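Local coordinates for protein Ika8 (Synthetic construct, PDB 6G6O) that folds into a computationally designed, symmetrical eight-bladed beta-propeller of the WD40 type, at residues Ala17-Ala22 with Gln55-Ala60; Ile27-Ala32 with Leu61-Asn66; Gly71-Thr76 with Gln95-Ala100; Ile107-Ala112 with Thr139-Lys144. All coordinates share one frame; numbering follows the deposited sequence. Where two conformers were deposited one is given.

Contact 1 (Ala17-Ala22 with Gln55-Ala60); sequences AITALA and QSEVTA
Ala-20 makes the apolar half of this contact. Its CB comes up against the backbone of the other strand, 3.9 Å from Ala-60 C and 4.1 Å from Thr-59 C, and on its flank it meets the CG1 branch of Val-58 at 4.1 Å. The strand axes come within 5.3 Å of each other here. The two strands, 18-24 and 58-64, are the first strands of consecutive propeller blades and line the centre of the ring; they run the same way but at 46° to each other over these short segments. Each begins with a classic beta bulge, Thr-19 and Ala-20 both facing Gly-31, Thr-59 and Ala-60 both facing Gly-71. The remaining contacts mix polar and apolar groups. Glu-57 has CG anti to its backbone N (chi1 159°) and an extended chain beyond, which carries OE2 across to the Thr-19 methyl, CG2, at 3.4 Å. That is contact without a hydrogen bond, and the charge of OE2 has a long, weak ion pair with Lys-73. Thr-19 OG1 is modelled implausibly near Val-58 O, so any bond between them is doubtful; the equivalent hydroxyl one blade on, Thr-59 OG1, does hydrogen-bond to Ile-98 O.

Contact 2 (Ile27-Ala32 with Leu61-Asn66); sequences IVVSGA and LQFKDN
Val-29 sits with its two methyls divided between two partners, Phe-63 and Leu-61. CG1 is anti to the backbone N (chi1 -174°) and meets Leu-61 CD1 at 4.0 Å; CG2, beside the N, lies over one face of the Phe-63 ring, 4.1 Å from the centroid and 26° off the ring normal, a CH-pi contact in which the valine side chain crosses the phenylalanine at about a right angle. Ile-27 also crosses Phe-63 nearly perpendicularly, its CG2 coming to 3.6 Å from CE2, while its own carbonyl O lies in the ring plane at the edge. At the other end Leu-61 pushes CD1 against the backbone of strand 27-32, 3.4 Å from Val-29 O and 3.6 Å from Gly-31 N, where glycine leaves the backbone bare. The second strand of one blade thus faces the first strand of the next, nearly antiparallel, with axes 8.3 Å apart, and Phe-63 reaches on to Ala-22 and Ser-24 of the neighbouring innermost strand. No hydrogen bond bridges the two strands at that separation, so the blades are joined here by dispersion and burial of hydrocarbon, with side-chain shape setting the fit.

Contact 3 (Gly71-Thr76 with Gln95-Ala100); sequences GAKDGT and QSAITA
Ile-98 is pressed into the turn in 71-76 at the tight end of this contact. Its N donates to Ala-72 O at 3.1 Å, a bent bond on the donor side (140° at the hydrogen) although it lies nearly along the C=O axis. The side chain then threads between carbonyls: CG1 sits 3.6 Å from Thr-76 O, CD1 reaches 3.6 Å from Gly-75 O, and CG2 rests on the bare alpha carbon of Gly-71, where a CB would collide with it. Gly-75 is also close, its CA 3.1 Å from Ser-96 O, and its positive phi of 97° would jam a side chain against the preceding carbonyl. Residues 72-75 form a type I beta turn joining the second and third strands of a WD40 blade, and it is this turn that abuts the segment leading into the next blade's innermost strand. Asp-74 braces it as an Asx turn: OD1 takes Thr-76 N at 3.2 Å from above the carboxylate plane and Thr-76 OG1 at 2.9 Å on the syn side, both from the same face, and OG1 is also hydrogen-bonded to His-54 ND1. Toward solvent the contact slackens. Ala-97 CB still lies 3.3 Å from Lys-73 O, but the exposed, bent Lys-73 chain only brushes that methyl. Its ammonium meets a water through a weak bond, and the same water donates to Ile-98 O.

Contact 4 (Ile107-Ala112 with Thr139-Lys144); sequences IVVSGA and TALQFK
Phe-143 lies against two branched side chains of strand 107-112, Val-109 over one ring face and Ile-107 meeting the CE2-CZ end obliquely from the same side. Val-109 has CG1 anti to the backbone N (chi1 -177°), which leaves CG2 beside the N and over a face of the ring, 4.0 Å from the centroid and 21° off the normal, a CH-pi contact offset toward the rim. Ile-107 meets the ring with CB and CG2: CB lies 3.5 Å from Phe-143 CE2 and CG2 comes 3.6 Å from Phe-143 CZ, while the CG1-CD1 arm leads away. Both side chains cross the phenylalanine at about right angles. The other methyl of Val-109, CG1, meets Leu-141 CD1 at 3.7 Å. Leu-141 holds an eclipsed-leaning chi1 of -109°, off a staggered rotamer, which hints at some strain; in that pose CD1 settles on the backbone, 3.3 Å from Val-109 O and 3.5 Å from Gly-111 N, at a residue with no side chain. No hydrogen bond runs between the two strands. Behind this hydrophobic layer, Ser-110 points its hydroxyl into its own blade, where OG is hydrogen-bonded to His-94 NE2 and Trp-120 NE1. This His-Ser-Trp hydrogen-bonded set matches part of the structural tetrad of WD40 repeats, backing a blade-to-blade interface in the propeller ring.

In the fold
Going from the N terminus, the chain leaves strand 18-24, completes the first blade and returns at 55-60 to close contact 1. Contact 2 opens at 27-32, before that closure, and ends at 61-66 further along strand 58-64, so the two loops cross; together they clamp the first blade to the second along one interface. Contact 3 then starts afresh and closes on 95-100, joining the second blade to the third, and contact 4, again in series, joins the third to the fourth. Contacts 1 and 3 touch through strands 58-64 and 67-72, neighbours in the second blade, while Thr-99 and Ala-100 pair with Gly-111 of contact 4, carrying the connection round the ring.

Contact 1 (Ala17-Ala22 with Gln55-Ala60)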
loop_
_atom_site.group_PDB
_atom_site.type_symbol
_atom_site.label_atom_id
_atom_site.label_comp_id
_atom_site.label_asym_id
_atom_site.label_seq_id
_atom_site.Cartn_x
_atom_site.Cartn_y
_atom_site.Cartn_z
ATOM N N ALA A 17 -12.525 12.596 -1.318
ATOM C CA ALA A 17 -12.114 11.239 -1.654
ATOM C C ALA A 17 -11.145 10.680 -0.622
ATOM O O ALA A 17 -10.279 11.391 -0.109
ATOM C CB ALA A 17 -11.467 11.214 -3.041
ATOM N N ILE A 18 -11.307 9.397 -0.312
ATOM C CA ILE A 18 -10.371 8.700 0.563
ATOM C C ILE A 18 -9.113 8.404 -0.239
ATOM O O ILE A 18 -9.175 7.784 -1.306
ATOM C CB ILE A 18 -10.985 7.412 1.129
ATOM C CG1 ILE A 18 -12.282 7.717 1.876
ATOM C CG2 ILE A 18 -9.996 6.716 2.056
ATOM C CD1 ILE A 18 -12.105 8.661 3.030
ATOM N N THR A 19 -7.969 8.857 0.266
ATOM C CA THR A 19 -6.702 8.682 -0.424
ATOM C C THR A 19 -5.692 7.855 0.354
ATOM O O THR A 19 -4.649 7.501 -0.207
ATOM C CB THR A 19 -6.081 10.048 -0.751
ATOM O OG1 THR A 19 -5.920 10.800 0.456
ATOM C CG2 THR A 19 -6.970 10.827 -1.704
ATOM N N ALA A 20 -5.964 7.531 1.616
ATOM C CA ALA A 20 -5.055 6.725 2.417
ATOM C C ALA A 20 -5.852 6.056 3.525
ATOM O O ALA A 20 -6.787 6.649 4.066
ATOM C CB ALA A 20 -3.926 7.576 3.004
ATOM N N LEU A 21 -5.472 4.825 3.859
ATOM C CA LEU A 21 -6.217 4.036 4.832
ATOM C C LEU A 21 -5.253 3.143 5.595
ATOM O O LEU A 21 -4.425 2.459 4.988
ATOM C CB LEU A 21 -7.294 3.192 4.139
ATOM C CG LEU A 21 -8.366 2.510 4.991
ATOM C CD1 LEU A 21 -9.216 3.536 5.723
ATOM C CD2 LEU A 21 -9.233 1.617 4.119
ATOM N N ALA A 22 -5.368 3.152 6.921
ATOM C CA ALA A 22 -4.557 2.309 7.785
ATOM C C ALA A 22 -5.448 1.713 8.865
ATOM O O ALA A 22 -6.405 2.346 9.317
ATOM C CB ALA A 22 -3.402 3.094 8.416
ATOM N N GLN A 55 -2.243 20.456 5.277
ATOM C CA GLN A 55 -2.913 21.410 4.406
ATOM C C GLN A 55 -2.986 20.931 2.964
ATOM O O GLN A 55 -3.310 21.726 2.075
ATOM C CB GLN A 55 -2.206 22.767 4.473
ATOM C CG GLN A 55 -2.164 23.367 5.867
ATOM C CD GLN A 55 -3.546 23.638 6.422
ATOM O OE1 GLN A 55 -3.855 23.281 7.559
ATOM N NE2 GLN A 55 -4.391 24.273 5.618
ATOM N N SER A 56 -2.694 19.655 2.718
ATOM C CA SER A 56 -2.688 19.098 1.376
ATOM C C SER A 56 -3.169 17.657 1.443
ATOM O O SER A 56 -3.213 17.050 2.515
ATOM C CB SER A 56 -1.292 19.174 0.744
ATOM O OG SER A 56 -1.359 19.048 -0.664
ATOM N N GLU A 57 -3.516 17.114 0.278
ATOM C CA GLU A 57 -4.071 15.768 0.182
ATOM C C GLU A 57 -3.183 14.745 0.874
ATOM O O GLU A 57 -2.000 14.614 0.550
ATOM C CB GLU A 57 -4.256 15.386 -1.289
ATOM C CG GLU A 57 -4.326 13.884 -1.520
ATOM C CD GLU A 57 -4.422 13.515 -2.986
ATOM O OE1 GLU A 57 -4.562 14.428 -3.824
ATOM O OE2 GLU A 57 -4.352 12.309 -3.297
ATOM N N VAL A 58 -3.762 14.023 1.832
ATOM C CA VAL A 58 -3.067 12.909 2.467
ATOM C C VAL A 58 -2.844 11.825 1.424
ATOM O O VAL A 58 -3.793 11.344 0.797
ATOM C CB VAL A 58 -3.865 12.375 3.663
ATOM C CG1 VAL A 58 -3.080 11.292 4.386
ATOM C CG2 VAL A 58 -4.217 13.506 4.604
ATOM N N THR A 59 -1.584 11.435 1.226
ATOM C CA THR A 59 -1.246 10.484 0.179
ATOM C C THR A 59 -0.847 9.111 0.694
ATOM O O THR A 59 -0.939 8.140 -0.064
ATOM C CB THR A 59 -0.109 11.031 -0.697
ATOM O OG1 THR A 59 1.004 11.395 0.128
ATOM C CG2 THR A 59 -0.575 12.253 -1.471
ATOM N N ALA A 60 -0.410 9.000 1.945
ATOM C CA ALA A 60 0.021 7.720 2.485
ATOM C C ALA A 60 -0.155 7.730 3.995
ATOM O O ALA A 60 -0.024 8.771 4.643
ATOM C CB ALA A 60 1.479 7.415 2.119
#

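Contact 2 (Ile27-Ala32 with Leu61-Asn66)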
loop_
_atom_site.group_PDB
_atom_site.type_symbol
_atom_site.label_atom_id
_atom_site.label_comp_id
_atom_site.label_asym_id
_atom_site.label_seq_id
_atom_site.Cartn_x
_atom_site.Cartn_y
_atom_site.Cartn_z
ATOM N N ILE A 27 -8.683 0.266 15.594
ATOM C CA ILE A 27 -8.627 1.677 15.244
ATOM C C ILE A 27 -8.380 1.792 13.749
ATOM O O ILE A 27 -7.541 1.076 13.191
ATOM C CB ILE A 27 -7.528 2.413 16.041
ATOM C CG1 ILE A 27 -7.905 2.484 17.523
ATOM C CG2 ILE A 27 -7.295 3.807 15.479
ATOM C CD1 ILE A 27 -6.996 3.371 18.347
ATOM N N VAL A 28 -9.122 2.685 13.100
ATOM C CA VAL A 28 -8.962 2.971 11.681
ATOM C C VAL A 28 -8.511 4.417 11.539
ATOM O O VAL A 28 -9.096 5.318 12.154
ATOM C CB VAL A 28 -10.266 2.720 10.900
ATOM C CG1 VAL A 28 -10.223 3.409 9.544
ATOM C CG2 VAL A 28 -10.496 1.230 10.724
ATOM N N VAL A 29 -7.467 4.635 10.745
ATOM C CA VAL A 29 -6.993 5.970 10.400
ATOM C C VAL A 29 -7.233 6.169 8.911
ATOM O O VAL A 29 -6.762 5.376 8.087
ATOM C CB VAL A 29 -5.510 6.161 10.751
ATOM C CG1 VAL A 29 -5.091 7.603 10.521
ATOM C CG2 VAL A 29 -5.249 5.750 12.190
ATOM N N SER A 30 -7.968 7.219 8.564
ATOM C CA SER A 30 -8.299 7.512 7.178
ATOM C C SER A 30 -7.850 8.922 6.827
ATOM O O SER A 30 -7.984 9.846 7.634
ATOM C CB SER A 30 -9.803 7.356 6.926
ATOM O OG SER A 30 -10.543 8.338 7.628
ATOM N N GLY A 31 -7.310 9.078 5.624
ATOM C CA GLY A 31 -6.927 10.379 5.111
ATOM C C GLY A 31 -7.674 10.671 3.825
ATOM O O GLY A 31 -7.986 9.766 3.052
ATOM N N ALA A 32 -7.959 11.949 3.603
ATOM C CA ALA A 32 -8.753 12.378 2.464
ATOM C C ALA A 32 -7.970 13.373 1.616
ATOM O O ALA A 32 -6.937 13.906 2.027
ATOM C CB ALA A 32 -10.081 12.992 2.920
ATOM N N LEU A 61 -0.451 6.556 4.546
ATOM C CA LEU A 61 -0.638 6.394 5.978
ATOM C C LEU A 61 0.089 5.142 6.441
ATOM O O LEU A 61 0.021 4.098 5.787
ATOM C CB LEU A 61 -2.124 6.297 6.352
ATOM C CG LEU A 61 -2.929 7.593 6.470
ATOM C CD1 LEU A 61 -4.404 7.281 6.642
ATOM C CD2 LEU A 61 -2.426 8.446 7.619
ATOM N N GLN A 62 0.786 5.256 7.569
ATOM C CA GLN A 62 1.440 4.125 8.216
ATOM C C GLN A 62 1.042 4.131 9.682
ATOM O O GLN A 62 1.270 5.120 10.381
ATOM C CB GLN A 62 2.962 4.202 8.067
ATOM C CG GLN A 62 3.455 3.877 6.670
ATOM C CD GLN A 62 3.158 2.448 6.271
ATOM O OE1 GLN A 62 3.299 1.527 7.072
ATOM N NE2 GLN A 62 2.737 2.256 5.026
ATOM N N PHE A 63 0.447 3.034 10.144
ATOM C CA PHE A 63 -0.094 2.937 11.497
ATOM C C PHE A 63 0.480 1.688 12.149
ATOM O O PHE A 63 0.107 0.568 11.789
ATOM C CB PHE A 63 -1.624 2.900 11.466
ATOM C CG PHE A 63 -2.273 2.932 12.821
ATOM C CD1 PHE A 63 -1.586 3.385 13.935
ATOM C CD2 PHE A 63 -3.583 2.510 12.975
ATOM C CE1 PHE A 63 -2.192 3.408 15.175
ATOM C CE2 PHE A 63 -4.194 2.533 14.212
ATOM C CZ PHE A 63 -3.498 2.981 15.313
ATOM N N LYS A 64 1.384 1.882 13.107
ATOM C CA LYS A 64 2.063 0.781 13.775
ATOM C C LYS A 64 2.102 1.064 15.267
ATOM O O LYS A 64 2.456 2.173 15.678
ATOM C CB LYS A 64 3.482 0.596 13.226
ATOM C CG LYS A 64 4.268 -0.528 13.876
ATOM C CD LYS A 64 5.512 -0.855 13.066
ATOM C CE LYS A 64 6.430 0.351 12.951
ATOM N NZ LYS A 64 7.109 0.661 14.238
ATOM N N ASP A 65 1.740 0.058 16.068
ATOM C CA ASP A 65 1.657 0.194 17.518
ATOM C C ASP A 65 0.724 1.340 17.894
ATOM O O ASP A 65 -0.497 1.226 17.743
ATOM C CB ASP A 65 3.049 0.396 18.126
ATOM C CG ASP A 65 3.938 -0.825 17.961
ATOM O OD1 ASP A 65 3.401 -1.951 17.897
ATOM O OD2 ASP A 65 5.174 -0.659 17.892
ATOM N N ASN A 66 1.282 2.450 18.381
ATOM C CA ASN A 66 0.494 3.628 18.723
ATOM C C ASN A 66 0.985 4.874 17.996
ATOM O O ASN A 66 0.692 5.996 18.423
ATOM C CB ASN A 66 0.497 3.857 20.234
ATOM C CG ASN A 66 -0.351 2.846 20.973
ATOM O OD1 ASN A 66 -1.489 2.577 20.589
ATOM N ND2 ASN A 66 0.199 2.277 22.039
#

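Contact 3 (Gly71-Thr76 with Gln95-Ala100)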
loop_
_atom_site.group_PDB
_atom_site.type_symbol
_atom_site.label_atom_id
_atom_site.label_comp_id
_atom_site.label_asym_id
_atom_site.label_seq_id
_atom_site.Cartn_x
_atom_site.Cartn_y
_atom_site.Cartn_z
ATOM N N GLY A 71 1.920 11.172 5.234
ATOM C CA GLY A 71 2.511 12.036 4.233
ATOM C C GLY A 71 1.444 12.710 3.398
ATOM O O GLY A 71 0.322 12.204 3.303
ATOM N N ALA A 72 1.768 13.846 2.786
ATOM C CA ALA A 72 0.789 14.629 2.050
ATOM C C ALA A 72 1.333 14.979 0.671
ATOM O O ALA A 72 2.461 14.628 0.310
ATOM C CB ALA A 72 0.407 15.899 2.817
ATOM N N LYS A 73 0.509 15.684 -0.107
ATOM C CA LYS A 73 0.890 16.104 -1.447
ATOM C C LYS A 73 1.831 17.303 -1.443
ATOM O O LYS A 73 2.485 17.560 -2.459
ATOM C CB LYS A 73 -0.360 16.430 -2.268
ATOM C CG LYS A 73 -0.221 16.193 -3.762
ATOM C CD LYS A 73 -0.386 14.724 -4.116
ATOM C CE LYS A 73 -1.193 14.549 -5.394
ATOM N NZ LYS A 73 -1.386 13.114 -5.746
ATOM N N ASP A 74 1.915 18.038 -0.337
ATOM C CA ASP A 74 2.821 19.174 -0.241
ATOM C C ASP A 74 4.205 18.787 0.261
ATOM O O ASP A 74 5.058 19.664 0.418
ATOM C CB ASP A 74 2.223 20.262 0.664
ATOM C CG ASP A 74 1.894 19.759 2.059
ATOM O OD1 ASP A 74 2.162 18.577 2.359
ATOM O OD2 ASP A 74 1.365 20.557 2.862
ATOM N N GLY A 75 4.445 17.504 0.517
ATOM C CA GLY A 75 5.747 17.031 0.929
ATOM C C GLY A 75 5.940 16.861 2.418
ATOM O O GLY A 75 7.007 16.398 2.834
ATOM N N THR A 76 4.952 17.218 3.231
ATOM C CA THR A 76 5.092 17.068 4.671
ATOM C C THR A 76 4.964 15.605 5.071
ATOM O O THR A 76 4.192 14.847 4.481
ATOM C CB THR A 76 4.040 17.902 5.402
ATOM O OG1 THR A 76 2.731 17.524 4.957
ATOM C CG2 THR A 76 4.255 19.383 5.135
ATOM N N GLN A 95 10.566 18.047 -0.476
ATOM C CA GLN A 95 10.169 19.241 -1.204
ATOM C C GLN A 95 9.133 18.953 -2.282
ATOM O O GLN A 95 8.567 19.896 -2.845
ATOM C CB GLN A 95 11.397 19.909 -1.836
ATOM C CG GLN A 95 12.324 20.600 -0.841
ATOM C CD GLN A 95 13.087 19.623 0.037
ATOM O OE1 GLN A 95 13.395 18.505 -0.380
ATOM N NE2 GLN A 95 13.392 20.040 1.260
ATOM N N SER A 96 8.874 17.685 -2.577
ATOM C CA SER A 96 7.885 17.268 -3.559
ATOM C C SER A 96 6.864 16.352 -2.889
ATOM O O SER A 96 6.985 16.007 -1.712
ATOM C CB SER A 96 8.560 16.579 -4.748
ATOM O OG SER A 96 8.703 15.190 -4.522
ATOM N N ALA A 97 5.858 15.948 -3.659
ATOM C CA ALA A 97 4.736 15.201 -3.102
ATOM C C ALA A 97 5.184 13.847 -2.567
ATOM O O ALA A 97 5.851 13.076 -3.264
ATOM C CB ALA A 97 3.653 15.013 -4.166
ATOM N N ILE A 98 4.810 13.561 -1.319
ATOM C CA ILE A 98 5.036 12.237 -0.751
ATOM C C ILE A 98 4.190 11.222 -1.504
ATOM O O ILE A 98 2.966 11.371 -1.616
ATOM C CB ILE A 98 4.707 12.227 0.749
ATOM C CG1 ILE A 98 5.546 13.267 1.490
ATOM C CG2 ILE A 98 4.925 10.839 1.331
ATOM C CD1 ILE A 98 7.027 13.148 1.230
ATOM N N THR A 99 4.837 10.185 -2.033
ATOM C CA THR A 99 4.143 9.161 -2.798
ATOM C C THR A 99 4.274 7.764 -2.211
ATOM O O THR A 99 3.569 6.856 -2.664
ATOM C CB THR A 99 4.645 9.135 -4.251
ATOM O OG1 THR A 99 6.014 8.714 -4.283
ATOM C CG2 THR A 99 4.533 10.510 -4.880
ATOM N N ALA A 100 5.145 7.562 -1.227
ATOM C CA ALA A 100 5.324 6.247 -0.634
ATOM C C ALA A 100 5.824 6.410 0.791
ATOM O O ALA A 100 6.644 7.288 1.074
ATOM C CB ALA A 100 6.301 5.391 -1.444
HETATM O O HOH W 1 1.456 11.746 -4.277
#

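Contact 4 (Ile107-Ala112 with Thr139-Lys144)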
loop_
_atom_site.group_PDB
_atom_site.type_symbol
_atom_site.label_atom_id
_atom_site.label_comp_id
_atom_site.label_asym_id
_atom_site.label_seq_id
_atom_site.Cartn_x
_atom_site.Cartn_y
_atom_site.Cartn_z
ATOM N N ILE A 107 12.144 3.478 12.337
ATOM C CA ILE A 107 12.635 4.103 11.116
ATOM C C ILE A 107 11.464 4.322 10.170
ATOM O O ILE A 107 10.621 3.435 9.994
ATOM C CB ILE A 107 13.730 3.249 10.440
ATOM C CG1 ILE A 107 14.919 3.050 11.380
ATOM C CG2 ILE A 107 14.188 3.894 9.147
ATOM C CD1 ILE A 107 15.610 4.333 11.763
ATOM N N VAL A 108 11.412 5.506 9.568
ATOM C CA VAL A 108 10.433 5.839 8.541
ATOM C C VAL A 108 11.184 6.144 7.254
ATOM O O VAL A 108 12.105 6.968 7.247
ATOM C CB VAL A 108 9.552 7.031 8.952
ATOM C CG1 VAL A 108 8.926 7.679 7.725
ATOM C CG2 VAL A 108 8.480 6.577 9.915
ATOM N N VAL A 109 10.796 5.475 6.172
ATOM C CA VAL A 109 11.341 5.725 4.844
ATOM C C VAL A 109 10.224 6.313 3.994
ATOM O O VAL A 109 9.174 5.685 3.815
ATOM C CB VAL A 109 11.905 4.444 4.211
ATOM C CG1 VAL A 109 12.525 4.751 2.865
ATOM C CG2 VAL A 109 12.926 3.804 5.135
ATOM N N SER A 110 10.445 7.520 3.477
ATOM C CA SER A 110 9.458 8.215 2.663
ATOM C C SER A 110 9.996 8.401 1.252
ATOM O O SER A 110 11.138 8.834 1.070
ATOM C CB SER A 110 9.094 9.570 3.274
ATOM O OG SER A 110 10.252 10.332 3.563
ATOM N N GLY A 111 9.172 8.059 0.260
ATOM C CA GLY A 111 9.472 8.339 -1.123
ATOM C C GLY A 111 8.681 9.537 -1.615
ATOM O O GLY A 111 7.626 9.868 -1.080
ATOM N N ALA A 112 9.207 10.195 -2.644
ATOM C CA ALA A 112 8.609 11.415 -3.161
ATOM C C ALA A 112 8.429 11.307 -4.668
ATOM O O ALA A 112 8.971 10.415 -5.323
ATOM C CB ALA A 112 9.454 12.644 -2.815
ATOM N N THR A 139 7.008 4.832 -6.711
ATOM C CA THR A 139 5.673 4.260 -6.647
ATOM C C THR A 139 5.527 3.145 -5.622
ATOM O O THR A 139 4.398 2.846 -5.224
ATOM C CB THR A 139 5.254 3.723 -8.023
ATOM O OG1 THR A 139 6.147 2.676 -8.423
ATOM C CG2 THR A 139 5.281 4.832 -9.062
ATOM N N ALA A 140 6.625 2.536 -5.180
ATOM C CA ALA A 140 6.569 1.438 -4.226
ATOM C C ALA A 140 7.720 1.558 -3.240
ATOM O O ALA A 140 8.806 2.031 -3.584
ATOM C CB ALA A 140 6.616 0.077 -4.932
ATOM N N LEU A 141 7.475 1.114 -2.009
ATOM C CA LEU A 141 8.459 1.237 -0.934
ATOM C C LEU A 141 8.231 0.113 0.066
ATOM O O LEU A 141 7.224 0.116 0.780
ATOM C CB LEU A 141 8.355 2.596 -0.248
ATOM C CG LEU A 141 9.469 3.622 -0.462
ATOM C CD1 LEU A 141 9.486 4.615 0.689
ATOM C CD2 LEU A 141 10.820 2.943 -0.604
ATOM N N GLN A 142 9.163 -0.834 0.126
ATOM C CA GLN A 142 9.159 -1.883 1.135
ATOM C C GLN A 142 10.446 -1.791 1.940
ATOM O O GLN A 142 11.534 -1.680 1.367
ATOM C CB GLN A 142 9.021 -3.270 0.502
ATOM C CG GLN A 142 7.674 -3.517 -0.162
ATOM C CD GLN A 142 6.506 -3.387 0.799
ATOM O OE1 GLN A 142 6.626 -3.678 1.989
ATOM N NE2 GLN A 142 5.364 -2.944 0.282
ATOM N N PHE A 143 10.319 -1.837 3.264
ATOM C CA PHE A 143 11.451 -1.621 4.156
ATOM C C PHE A 143 11.378 -2.609 5.310
ATOM O O PHE A 143 10.435 -2.567 6.107
ATOM C CB PHE A 143 11.463 -0.179 4.672
ATOM C CG PHE A 143 12.317 0.030 5.884
ATOM C CD1 PHE A 143 13.631 -0.401 5.909
ATOM C CD2 PHE A 143 11.807 0.675 6.997
ATOM C CE1 PHE A 143 14.415 -0.208 7.026
ATOM C CE2 PHE A 143 12.587 0.874 8.113
ATOM C CZ PHE A 143 13.894 0.433 8.128
ATOM N N LYS A 144 12.368 -3.498 5.388
ATOM C CA LYS A 144 12.498 -4.452 6.481
ATOM C C LYS A 144 13.978 -4.681 6.756
ATOM O O LYS A 144 14.791 -4.678 5.828
ATOM C CB LYS A 144 11.824 -5.798 6.164
ATOM C CG LYS A 144 10.367 -5.715 5.734
ATOM C CD LYS A 144 10.105 -6.558 4.494
ATOM C CE LYS A 144 8.802 -6.158 3.814
ATOM N NZ LYS A 144 8.609 -6.857 2.512
#